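Local coordinates for protein beta-fructofuranosidase, insoluble isoenzyme CWINV1 (Arabidopsis thaliana, PDB 2OXB) that hydrolyses sucrose and 1-kestose, and less readily neokestose and levan, by releasing terminal fructose as a cell-wall invertase, at residues H239-I244 with A266-Y271; G324-Q329 with K490-I495; W16-N21 with A41-I46; F10-N15 with L32-N37. The protein carries 1 engineered substitution. All blocks are in the same frame, centred on the assembly; numbering follows the deposited sequence.

Interaction 1 (H239-I244 with A266-Y271); sequences HDYYTI and APRYDY
Y242 packs on P267 in a strand-to-loop contact within the beta-propeller domain of this family 32 glycosidase. Residues 240-244 begin strand 240-248. The loop of residues 266-271 runs across it, ahead of strand 278-282. Where they touch, 239-242 and 266-269 run at 105°, so the loop crosses the strand. Backbone bonding is sparse. Y242 N donates to P267 O at 3.1 Å, nearly in line with the carbonyl. Y269 N makes only a weak bond to D240 O.

Side chains do most of the work. P267 CG sits over one face of the Y242 ring, 3.5 Å from the ring centroid, as a CH-pi contact. The Y242 ring stands there because its CG lies between the backbone N and the carbonyl carbon (chi1 59°). The Y269 ring is nearly parallel to that of Y242 but slid aside, so the two barely overlap. One residue before Y242, Y241 CD2 meets A266 CB at 3.6 Å. The R268 guanidinium is modelled flat on the H239 imidazole, but atoms there are too close and the detail is doubtful.

The carboxylate of D240 has its partner outside the contact: OD1 is hydrogen-bonded to S277 OG. The loop also braces itself: R268 N donates to Y271 OH at 3.0 Å, and R268 CB lies over the centre of the Y271 ring.

Interaction 2 (G324-Q329 with K490-I495); sequences GKQLIQ and KGRACI
Q329 and I328 meet C494, R492 and K490 where the N-terminal beta-propeller abuts the C-terminal beta-sandwich. Each segment lies on an outermost strand of its sheet, 327-331 in the propeller and 493-498 in the sandwich. The sandwich strand starts with a classic beta bulge, in which R492 and A493 both face G488.

The Q329 side chain runs past the C494 sulphur. Its CB lies 3.9 Å from C494 SG. CG follows, anti to the carbonyl carbon and beside the backbone N (chi1 -53°), and the chain then stays extended. CD is 3.8 Å from C494 SG. At the tip, Q329 NE2 lies 3.7 Å from C494 SG, while Q329 OE1 is a little farther off. This is plain packing of an amide against a thiol. The polar partner of Q329 NE2 is Y269 O, which receives its hydrogen bond. The amide thus ties the loop of residues 266-271 to the same corner.

I328 uses two branches. Its CG2 methyl meets K490 O at 3.4 Å. Its CD1 methyl lies over one face of the R492 guanidinium, and the two side chains run alongside each other in the same direction. R492 is held from its own side, since its NH1 donates to G489 O; a long, weak ion pair joins its NH2 to D321. Q326 crosses R492 at about a right angle. The segments meet by packing, with no clear hydrogen bond between them. The closest approach of I328 to the guanidinium is CD1 to R492 NH1, 4.0 Å.

Interaction 3 (W16-N21 with A41-I46); sequences WMNDPN and AVWGNI. With FRU (beta-D-fructofuranose), chain B.
W16 and W43 meet as an offset edge-to-face pair beside the bound fructose. Their planes stand at 86°, with the centroids of the five-membered rings 5.2 Å apart. The edge of W43 comes over the face of W16, and W43 CD1 lies 3.5 Å from W16 NE1. The W43 backbone covers the same face. Its CA sits almost straight above the five-membered ring of W16, 3.6 Å from the centroid. W16 CG is anti to its backbone N (chi1 176°), which carries the indole across to the loop of residues 41-46. A41 O lies near the ring plane, 3.1 Å from W16 CE3.

I46 closes the group, with CD1 near W16 CD1 and CG1 over one face of W43. The NE1-CZ2 edge of W43 faces the sugar: CZ2 is 3.5 Å from fructose O6. The N18 amide is turned at 80° to the W43 indole, and N18 OD1 lies 3.2 Å from fructose O5. D19, the active-site aspartate, brings OD1 close to fructose C1, while S79 bonds its OD2.

Grip on the fructose hydroxyls comes from S79, Q35, D145 and the engineered Q199, which is consistent with W43 shaping one side of the site, backed by W16.

Interaction 4 (F10-N15 with L32-N37); sequences FQPPKN and LFYQWN. With FRU (beta-D-fructofuranose), chain B.
F10, P12 and K14 line up against L32, Y34 and W36. The first three lie on the loop leading into strand 15-26, the others on strand 29-36.

Aromatic contact comes first. F10 points its edge at the face of Y34 in an offset T-shaped pair, with planes at 85° and centroids 5.6 Å apart. F10 CZ is the touching atom, 3.8 Å from Y34 CE1. Y34 takes the crowded position, its CG between the backbone N and the carbonyl carbon (chi1 56°), which turns the ring to the loop.

Apolar packing adds to this pair. The tip of F10 meets L32 CD2. P12 CG touches two rings, Y34 CE2 at 3.9 Å and W36 CD1 at 3.8 Å. F10 also meets the ring of W59, which adds to the buried cluster.

One hydrogen bond links the segments. W36 NE1 donates to K14 O at 3.3 Å. The bond is nearly straight (175°), and the acceptor lies in the indole plane. It fixes the indole edge to the loop backbone. Next to it, N15 CB packs against N37 O.

Sugar binding uses the other face of the strand. Q35 OE1 accepts a hydrogen bond from fructose O6 at 2.8 Å. Its NE2 is held by C77 O and N21 OD1, a second shell that sets the amide. Strand 29-36 thus has a hydrophobic face under the loop, while Q35 projects from the other face to the substrate, in a blade of the family 32 beta-propeller.

Interactions 3 and 4 share a sheet through strands 15-26 and 29-36, and both touch the fructose. Between those strands N18 N lies 2.6 Å from Q35 O, a probable hydrogen bond. Interaction 4 is buried and largely hydrophobic. Interaction 3 is more open, with the exposed loop residue W43 beside the sugar. Interactions 1 and 2 touch each other; their centres lie about 23 and 28 Å from that of interaction 3. Interaction 1 adds backbone hydrogen bonds to its ring packing, whereas interaction 2 has no clear one; both, like interaction 3, are partly buried. Residues 266-271 connect them, with Y271 N 2.9 Å from C494 O. Interaction 1 stays within the propeller; interaction 2 joins it to the sandwich.

Interaction 1 (H239-I244 with A266-Y271)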
# COMPACT_ATOMS: atom_id res chain seq x y z
N HIS A 239 -10.26 -2.29 -1.77
CA HIS A 239 -9.46 -1.60 -0.75
C HIS A 239 -8.67 -2.67 -0.00
O HIS A 239 -8.78 -3.84 -0.31
CB HIS A 239 -10.34 -0.82 0.23
CG HIS A 239 -11.23 0.20 -0.41
ND1 HIS A 239 -12.43 0.59 0.13
CD2 HIS A 239 -11.10 0.87 -1.58
CE1 HIS A 239 -13.01 1.46 -0.68
NE2 HIS A 239 -12.23 1.65 -1.72
N ASP A 240 -7.86 -2.24 0.96
CA ASP A 240 -7.04 -3.13 1.78
C ASP A 240 -7.32 -2.87 3.26
O ASP A 240 -7.16 -1.74 3.75
CB ASP A 240 -5.57 -2.88 1.48
CG ASP A 240 -5.10 -3.66 0.29
OD1 ASP A 240 -4.08 -3.27 -0.32
OD2 ASP A 240 -5.73 -4.70 -0.01
N TYR A 241 -7.72 -3.93 3.98
CA TYR A 241 -8.03 -3.83 5.42
C TYR A 241 -7.14 -4.75 6.25
O TYR A 241 -6.86 -5.87 5.87
CB TYR A 241 -9.50 -4.20 5.65
CG TYR A 241 -10.47 -3.32 4.89
CD1 TYR A 241 -10.68 -3.51 3.53
CD2 TYR A 241 -11.13 -2.27 5.52
CE1 TYR A 241 -11.53 -2.67 2.81
CE2 TYR A 241 -11.98 -1.42 4.82
CZ TYR A 241 -12.17 -1.63 3.46
OH TYR A 241 -12.98 -0.77 2.73
N TYR A 242 -6.67 -4.27 7.39
CA TYR A 242 -5.86 -5.14 8.23
C TYR A 242 -6.52 -5.11 9.58
O TYR A 242 -7.57 -4.48 9.77
CB TYR A 242 -4.38 -4.67 8.35
CG TYR A 242 -4.20 -3.28 8.90
CD1 TYR A 242 -4.00 -3.06 10.26
CD2 TYR A 242 -4.28 -2.18 8.07
CE1 TYR A 242 -3.90 -1.76 10.77
CE2 TYR A 242 -4.19 -0.88 8.56
CZ TYR A 242 -4.00 -0.66 9.90
OH TYR A 242 -3.93 0.64 10.35
N THR A 243 -5.92 -5.81 10.52
CA THR A 243 -6.46 -5.87 11.84
C THR A 243 -5.36 -6.46 12.67
O THR A 243 -4.58 -7.29 12.20
CB THR A 243 -7.69 -6.77 11.89
OG1 THR A 243 -7.68 -7.53 13.10
CG2 THR A 243 -7.71 -7.72 10.69
N ILE A 244 -5.32 -6.01 13.92
CA ILE A 244 -4.32 -6.43 14.88
C ILE A 244 -4.96 -7.29 15.98
O ILE A 244 -6.12 -7.08 16.33
CB ILE A 244 -3.66 -5.18 15.49
CG1 ILE A 244 -3.30 -4.20 14.36
CG2 ILE A 244 -2.43 -5.59 16.27
CD1 ILE A 244 -3.03 -2.76 14.82
N ALA A 266 -12.61 -1.84 10.06
CA ALA A 266 -11.22 -2.21 9.77
C ALA A 266 -10.45 -1.07 9.10
O ALA A 266 -10.91 -0.49 8.11
CB ALA A 266 -11.17 -3.45 8.89
N PRO A 267 -9.27 -0.74 9.63
CA PRO A 267 -8.42 0.32 9.09
C PRO A 267 -7.77 -0.10 7.79
O PRO A 267 -7.50 -1.29 7.58
CB PRO A 267 -7.41 0.53 10.20
CG PRO A 267 -7.19 -0.88 10.66
CD PRO A 267 -8.59 -1.42 10.75
N ARG A 268 -7.52 0.88 6.92
CA ARG A 268 -6.91 0.62 5.62
C ARG A 268 -5.42 0.96 5.65
O ARG A 268 -4.98 1.82 6.41
CB ARG A 268 -7.58 1.48 4.52
CG ARG A 268 -9.08 1.29 4.32
CD ARG A 268 -9.56 2.04 3.06
NE ARG A 268 -11.02 2.16 2.98
CZ ARG A 268 -11.69 2.69 1.95
NH1 ARG A 268 -11.03 3.15 0.89
NH2 ARG A 268 -13.02 2.76 1.97
N TYR A 269 -4.62 0.28 4.84
CA TYR A 269 -3.21 0.66 4.83
C TYR A 269 -3.23 2.07 4.23
O TYR A 269 -2.62 3.01 4.76
CB TYR A 269 -2.37 -0.26 3.93
CG TYR A 269 -1.82 -1.52 4.59
CD1 TYR A 269 -1.34 -1.51 5.90
CD2 TYR A 269 -1.70 -2.71 3.85
CE1 TYR A 269 -0.74 -2.67 6.47
CE2 TYR A 269 -1.11 -3.85 4.40
CZ TYR A 269 -0.64 -3.83 5.70
OH TYR A 269 -0.08 -4.97 6.22
N ASP A 270 -4.00 2.21 3.16
CA ASP A 270 -4.10 3.46 2.43
C ASP A 270 -5.57 3.80 2.14
O ASP A 270 -6.31 2.98 1.58
CB ASP A 270 -3.32 3.29 1.13
CG ASP A 270 -2.93 4.59 0.50
OD1 ASP A 270 -3.82 5.26 -0.07
OD2 ASP A 270 -1.73 4.94 0.57
N TYR A 271 -5.98 5.02 2.50
CA TYR A 271 -7.36 5.45 2.28
C TYR A 271 -7.58 6.14 0.95
O TYR A 271 -8.29 7.14 0.87
CB TYR A 271 -7.79 6.35 3.43
CG TYR A 271 -7.84 5.62 4.75
CD1 TYR A 271 -9.05 5.15 5.27
CD2 TYR A 271 -6.66 5.35 5.46
CE1 TYR A 271 -9.09 4.43 6.45
CE2 TYR A 271 -6.69 4.63 6.64
CZ TYR A 271 -7.92 4.18 7.14
OH TYR A 271 -7.93 3.48 8.32

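Interaction 2 (G324-Q329 with K490-I495)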
# COMPACT_ATOMS: atom_id res chain seq x y z
N GLY A 324 -1.05 1.03 20.11
CA GLY A 324 -1.31 -0.39 19.91
C GLY A 324 -2.48 -0.81 19.05
O GLY A 324 -2.72 -1.99 18.89
N LYS A 325 -3.22 0.14 18.48
CA LYS A 325 -4.36 -0.21 17.64
C LYS A 325 -4.34 0.43 16.25
O LYS A 325 -5.39 0.73 15.72
CB LYS A 325 -5.66 0.17 18.34
CG LYS A 325 -5.75 1.63 18.71
CD LYS A 325 -5.37 1.88 20.16
CE LYS A 325 -5.86 3.26 20.60
NZ LYS A 325 -5.80 3.46 22.07
N GLN A 326 -3.15 0.62 15.67
CA GLN A 326 -3.01 1.22 14.33
C GLN A 326 -1.56 1.08 13.82
O GLN A 326 -0.60 1.31 14.56
CB GLN A 326 -3.43 2.71 14.37
CG GLN A 326 -2.94 3.62 13.22
CD GLN A 326 -3.36 5.10 13.38
OE1 GLN A 326 -2.88 5.99 12.67
NE2 GLN A 326 -4.27 5.35 14.32
N LEU A 327 -1.42 0.70 12.56
CA LEU A 327 -0.10 0.53 11.96
C LEU A 327 0.48 1.86 11.47
O LEU A 327 -0.24 2.71 10.94
CB LEU A 327 -0.14 -0.47 10.79
CG LEU A 327 -0.28 -1.97 11.12
CD1 LEU A 327 -0.10 -2.79 9.86
CD2 LEU A 327 0.77 -2.37 12.16
N ILE A 328 1.77 2.05 11.68
CA ILE A 328 2.40 3.27 11.23
C ILE A 328 3.24 2.97 10.03
O ILE A 328 4.11 2.10 10.05
CB ILE A 328 3.27 3.91 12.29
CG1 ILE A 328 2.45 4.15 13.55
CG2 ILE A 328 3.83 5.23 11.75
CD1 ILE A 328 3.20 4.86 14.64
N GLN A 329 2.97 3.71 8.96
CA GLN A 329 3.70 3.53 7.73
C GLN A 329 4.46 4.79 7.36
O GLN A 329 3.97 5.91 7.57
CB GLN A 329 2.75 3.26 6.59
CG GLN A 329 1.78 2.17 6.77
CD GLN A 329 0.81 2.21 5.63
OE1 GLN A 329 1.20 2.13 4.46
NE2 GLN A 329 -0.48 2.35 5.95
N LYS A 490 3.29 11.65 10.33
CA LYS A 490 4.36 10.66 10.22
C LYS A 490 3.83 9.31 9.73
O LYS A 490 4.11 8.26 10.34
CB LYS A 490 5.05 10.46 11.57
CG LYS A 490 5.80 11.67 12.12
CD LYS A 490 4.87 12.75 12.67
CE LYS A 490 5.67 13.89 13.29
NZ LYS A 490 4.80 15.02 13.76
N GLY A 491 3.07 9.32 8.65
CA GLY A 491 2.53 8.08 8.13
C GLY A 491 1.21 7.65 8.74
O GLY A 491 0.46 6.93 8.11
N ARG A 492 0.92 8.08 9.96
CA ARG A 492 -0.34 7.71 10.58
C ARG A 492 -1.52 7.78 9.61
O ARG A 492 -2.54 7.12 9.81
CB ARG A 492 -0.62 8.59 11.79
CG ARG A 492 0.25 8.29 13.00
CD ARG A 492 0.08 9.37 14.05
NE ARG A 492 0.67 8.99 15.33
CZ ARG A 492 1.96 8.74 15.51
NH1 ARG A 492 2.81 8.83 14.49
NH2 ARG A 492 2.40 8.41 16.72
N ALA A 493 -1.39 8.59 8.55
CA ALA A 493 -2.44 8.71 7.56
C ALA A 493 -1.86 8.65 6.15
O ALA A 493 -1.09 9.52 5.73
CB ALA A 493 -3.21 10.00 7.75
N CYS A 494 -2.24 7.61 5.40
CA CYS A 494 -1.73 7.43 4.06
C CYS A 494 -2.80 7.42 2.96
O CYS A 494 -3.43 6.40 2.72
CB CYS A 494 -0.93 6.13 4.02
SG CYS A 494 0.15 5.94 5.46
N ILE A 495 -2.98 8.57 2.31
CA ILE A 495 -3.94 8.74 1.21
C ILE A 495 -3.21 9.00 -0.12
O ILE A 495 -2.71 10.10 -0.36
CB ILE A 495 -4.89 9.93 1.46
CG1 ILE A 495 -5.69 9.72 2.75
CG2 ILE A 495 -5.85 10.07 0.28
CD1 ILE A 495 -6.60 10.88 3.09

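Interaction 3 (W16-N21 with A41-I46)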
# COMPACT_ATOMS: atom_id res chain seq x y z
N TRP A 16 0.61 -3.33 -19.24
CA TRP A 16 -0.09 -3.58 -17.97
C TRP A 16 0.73 -4.21 -16.86
O TRP A 16 1.64 -5.00 -17.11
CB TRP A 16 -1.38 -4.43 -18.21
CG TRP A 16 -2.17 -4.87 -16.93
CD1 TRP A 16 -1.85 -5.90 -16.08
CD2 TRP A 16 -3.30 -4.20 -16.33
NE1 TRP A 16 -2.70 -5.90 -14.99
CE2 TRP A 16 -3.60 -4.88 -15.12
CE3 TRP A 16 -4.10 -3.10 -16.69
CZ2 TRP A 16 -4.63 -4.48 -14.27
CZ3 TRP A 16 -5.13 -2.71 -15.85
CH2 TRP A 16 -5.39 -3.40 -14.65
N MET A 17 0.39 -3.84 -15.63
CA MET A 17 1.03 -4.33 -14.41
C MET A 17 -0.01 -4.50 -13.31
O MET A 17 -0.94 -3.71 -13.20
CB MET A 17 2.13 -3.37 -13.92
CG MET A 17 2.64 -3.77 -12.54
SD MET A 17 4.24 -3.12 -12.11
CE MET A 17 3.79 -1.60 -11.27
N ASN A 18 0.15 -5.53 -12.47
CA ASN A 18 -0.83 -5.76 -11.41
C ASN A 18 -0.20 -6.00 -10.03
O ASN A 18 0.64 -5.22 -9.57
CB ASN A 18 -1.71 -6.95 -11.81
CG ASN A 18 -2.99 -7.05 -10.99
OD1 ASN A 18 -3.86 -7.87 -11.28
ND2 ASN A 18 -3.10 -6.23 -9.96
N ASP A 19 -0.63 -7.08 -9.38
CA ASP A 19 -0.17 -7.46 -8.06
C ASP A 19 1.35 -7.57 -7.90
O ASP A 19 2.08 -7.86 -8.86
CB ASP A 19 -0.78 -8.82 -7.66
CG ASP A 19 -2.23 -8.73 -7.26
OD1 ASP A 19 -2.98 -7.94 -7.88
OD2 ASP A 19 -2.62 -9.47 -6.33
N PRO A 20 1.85 -7.31 -6.68
CA PRO A 20 3.27 -7.38 -6.31
C PRO A 20 3.44 -8.82 -5.85
O PRO A 20 2.67 -9.30 -5.00
CB PRO A 20 3.38 -6.40 -5.14
CG PRO A 20 2.12 -5.55 -5.23
CD PRO A 20 1.10 -6.54 -5.67
N ASN A 21 4.43 -9.53 -6.40
CA ASN A 21 4.63 -10.93 -6.03
C ASN A 21 6.01 -11.25 -5.45
O ASN A 21 7.03 -10.66 -5.85
CB ASN A 21 4.37 -11.82 -7.25
CG ASN A 21 2.95 -11.66 -7.81
OD1 ASN A 21 2.70 -11.92 -8.98
ND2 ASN A 21 2.01 -11.27 -6.96
N ALA A 41 -1.65 -3.35 -22.58
CA ALA A 41 -1.77 -2.52 -21.39
C ALA A 41 -3.02 -2.87 -20.57
O ALA A 41 -3.34 -2.21 -19.58
CB ALA A 41 -1.77 -1.03 -21.79
N VAL A 42 -3.73 -3.92 -20.99
CA VAL A 42 -4.92 -4.40 -20.27
C VAL A 42 -4.62 -5.78 -19.69
O VAL A 42 -3.95 -6.59 -20.34
CB VAL A 42 -6.16 -4.47 -21.22
CG1 VAL A 42 -6.63 -3.06 -21.56
CG2 VAL A 42 -5.81 -5.24 -22.50
N TRP A 43 -5.10 -6.05 -18.48
CA TRP A 43 -4.85 -7.34 -17.81
C TRP A 43 -4.90 -8.49 -18.80
O TRP A 43 -5.87 -8.65 -19.52
CB TRP A 43 -5.90 -7.58 -16.71
CG TRP A 43 -5.57 -8.71 -15.75
CD1 TRP A 43 -4.76 -8.65 -14.64
CD2 TRP A 43 -6.03 -10.07 -15.83
NE1 TRP A 43 -4.69 -9.88 -14.03
CE2 TRP A 43 -5.46 -10.77 -14.74
CE3 TRP A 43 -6.86 -10.76 -16.71
CZ2 TRP A 43 -5.70 -12.13 -14.51
CZ3 TRP A 43 -7.10 -12.11 -16.49
CH2 TRP A 43 -6.52 -12.78 -15.40
N GLY A 44 -3.84 -9.29 -18.85
CA GLY A 44 -3.84 -10.39 -19.78
C GLY A 44 -2.49 -11.06 -19.84
O GLY A 44 -1.48 -10.42 -19.57
N ASN A 45 -2.49 -12.35 -20.18
CA ASN A 45 -1.27 -13.14 -20.27
C ASN A 45 -0.36 -12.82 -19.09
O ASN A 45 0.85 -12.76 -19.24
CB ASN A 45 -0.55 -12.82 -21.57
CG ASN A 45 -1.50 -12.73 -22.73
OD1 ASN A 45 -2.09 -13.74 -23.15
ND2 ASN A 45 -1.67 -11.52 -23.24
N ILE A 46 -0.97 -12.64 -17.93
CA ILE A 46 -0.20 -12.33 -16.73
C ILE A 46 0.93 -13.32 -16.46
O ILE A 46 0.74 -14.54 -16.51
CB ILE A 46 -1.13 -12.25 -15.49
CG1 ILE A 46 -2.00 -11.00 -15.58
CG2 ILE A 46 -0.31 -12.20 -14.22
CD1 ILE A 46 -1.20 -9.71 -15.69
C1 FRU B . -5.85 -8.76 -7.36
C2 FRU B . -6.10 -10.03 -8.19
C3 FRU B . -5.66 -11.29 -7.42
C4 FRU B . -5.21 -12.22 -8.51
C5 FRU B . -4.68 -11.24 -9.55
C6 FRU B . -5.05 -11.60 -10.98
O1 FRU B . -6.66 -8.72 -6.20
O2 FRU B . -7.46 -10.25 -8.73
O3 FRU B . -6.70 -11.88 -6.65
O4 FRU B . -4.19 -13.11 -8.06
O5 FRU B . -5.24 -9.96 -9.29
O6 FRU B . -4.31 -12.75 -11.35

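Interaction 4 (F10-N15 with L32-N37)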
# COMPACT_ATOMS: atom_id res chain seq x y z
N PHE A 10 8.31 3.10 -9.71
CA PHE A 10 8.58 1.85 -10.39
C PHE A 10 7.40 1.42 -11.22
O PHE A 10 6.24 1.54 -10.81
CB PHE A 10 8.96 0.72 -9.43
CG PHE A 10 9.11 -0.61 -10.14
CD1 PHE A 10 10.11 -0.79 -11.09
CD2 PHE A 10 8.21 -1.65 -9.91
CE1 PHE A 10 10.20 -1.99 -11.82
CE2 PHE A 10 8.28 -2.85 -10.63
CZ PHE A 10 9.28 -3.02 -11.59
N GLN A 11 7.71 0.90 -12.40
CA GLN A 11 6.71 0.45 -13.32
C GLN A 11 7.39 -0.19 -14.51
O GLN A 11 8.59 -0.02 -14.71
CB GLN A 11 5.89 1.65 -13.79
CG GLN A 11 6.74 2.75 -14.41
CD GLN A 11 5.94 3.99 -14.69
OE1 GLN A 11 5.07 4.00 -15.55
NE2 GLN A 11 6.21 5.05 -13.93
N PRO A 12 6.63 -0.96 -15.30
CA PRO A 12 7.22 -1.59 -16.47
C PRO A 12 7.46 -0.50 -17.49
O PRO A 12 6.76 0.53 -17.48
CB PRO A 12 6.14 -2.56 -16.93
CG PRO A 12 5.38 -2.86 -15.67
CD PRO A 12 5.28 -1.50 -15.04
N PRO A 13 8.45 -0.68 -18.37
CA PRO A 13 8.74 0.33 -19.40
C PRO A 13 7.63 0.33 -20.45
O PRO A 13 7.60 1.19 -21.33
CB PRO A 13 10.07 -0.14 -19.96
CG PRO A 13 9.99 -1.63 -19.80
CD PRO A 13 9.45 -1.77 -18.42
N LYS A 14 6.73 -0.64 -20.34
CA LYS A 14 5.64 -0.78 -21.30
C LYS A 14 4.62 -1.81 -20.82
O LYS A 14 4.99 -2.79 -20.18
CB LYS A 14 6.20 -1.21 -22.66
CG LYS A 14 5.15 -1.39 -23.75
CD LYS A 14 5.71 -2.05 -25.02
CE LYS A 14 6.22 -3.48 -24.75
NZ LYS A 14 6.55 -4.23 -26.00
N ASN A 15 3.35 -1.58 -21.14
CA ASN A 15 2.24 -2.49 -20.82
C ASN A 15 1.75 -2.62 -19.38
O ASN A 15 2.38 -2.12 -18.43
CB ASN A 15 2.55 -3.88 -21.36
CG ASN A 15 2.68 -3.90 -22.86
OD1 ASN A 15 1.83 -3.35 -23.57
ND2 ASN A 15 3.73 -4.54 -23.37
N LEU A 32 11.78 -8.48 -6.63
CA LEU A 32 10.41 -8.06 -6.86
C LEU A 32 9.93 -8.72 -8.14
O LEU A 32 10.58 -8.62 -9.19
CB LEU A 32 10.26 -6.54 -7.05
CG LEU A 32 8.85 -6.11 -7.53
CD1 LEU A 32 7.85 -6.21 -6.40
CD2 LEU A 32 8.86 -4.67 -8.03
N PHE A 33 8.82 -9.41 -8.02
CA PHE A 33 8.22 -10.05 -9.17
C PHE A 33 6.91 -9.29 -9.24
O PHE A 33 6.75 -8.29 -8.54
CB PHE A 33 8.00 -11.54 -8.91
CG PHE A 33 9.25 -12.30 -8.53
CD1 PHE A 33 10.16 -12.71 -9.50
CD2 PHE A 33 9.53 -12.60 -7.20
CE1 PHE A 33 11.31 -13.41 -9.14
CE2 PHE A 33 10.68 -13.30 -6.85
CZ PHE A 33 11.56 -13.71 -7.82
N TYR A 34 5.98 -9.73 -10.08
CA TYR A 34 4.69 -9.08 -10.20
C TYR A 34 3.90 -9.54 -11.40
O TYR A 34 4.43 -10.15 -12.33
CB TYR A 34 4.84 -7.55 -10.27
CG TYR A 34 5.74 -7.05 -11.37
CD1 TYR A 34 7.12 -7.05 -11.23
CD2 TYR A 34 5.20 -6.55 -12.54
CE1 TYR A 34 7.95 -6.55 -12.24
CE2 TYR A 34 6.01 -6.05 -13.55
CZ TYR A 34 7.37 -6.06 -13.40
OH TYR A 34 8.13 -5.56 -14.43
N GLN A 35 2.61 -9.25 -11.36
CA GLN A 35 1.70 -9.60 -12.42
C GLN A 35 1.93 -8.61 -13.57
O GLN A 35 1.73 -7.40 -13.41
CB GLN A 35 0.26 -9.52 -11.90
CG GLN A 35 -0.00 -10.36 -10.65
CD GLN A 35 -0.44 -11.78 -10.96
OE1 GLN A 35 -1.58 -12.02 -11.34
NE2 GLN A 35 0.47 -12.73 -10.81
N TRP A 36 2.36 -9.12 -14.73
CA TRP A 36 2.65 -8.27 -15.90
C TRP A 36 2.19 -8.87 -17.24
O TRP A 36 2.30 -10.07 -17.48
CB TRP A 36 4.17 -7.98 -15.94
CG TRP A 36 4.69 -7.29 -17.17
CD1 TRP A 36 4.49 -5.99 -17.54
CD2 TRP A 36 5.46 -7.89 -18.22
NE1 TRP A 36 5.09 -5.74 -18.75
CE2 TRP A 36 5.70 -6.89 -19.19
CE3 TRP A 36 5.98 -9.17 -18.43
CZ2 TRP A 36 6.42 -7.13 -20.36
CZ3 TRP A 36 6.70 -9.42 -19.60
CH2 TRP A 36 6.92 -8.40 -20.54
N ASN A 37 1.64 -8.02 -18.10
CA ASN A 37 1.18 -8.46 -19.41
C ASN A 37 2.17 -8.04 -20.48
O ASN A 37 2.30 -6.86 -20.81
CB ASN A 37 -0.18 -7.88 -19.76
CG ASN A 37 -0.54 -8.11 -21.22
OD1 ASN A 37 0.00 -9.01 -21.86
ND2 ASN A 37 -1.45 -7.30 -21.75
C1 FRU B . -5.85 -8.76 -7.36
C2 FRU B . -6.10 -10.03 -8.19
C3 FRU B . -5.66 -11.29 -7.42
C4 FRU B . -5.21 -12.22 -8.51
C5 FRU B . -4.68 -11.24 -9.55
C6 FRU B . -5.05 -11.60 -10.98
O1 FRU B . -6.66 -8.72 -6.20
O2 FRU B . -7.46 -10.25 -8.73
O3 FRU B . -6.70 -11.88 -6.65
O4 FRU B . -4.19 -13.11 -8.06
O5 FRU B . -5.24 -9.96 -9.29
O6 FRU B . -4.31 -12.75 -11.35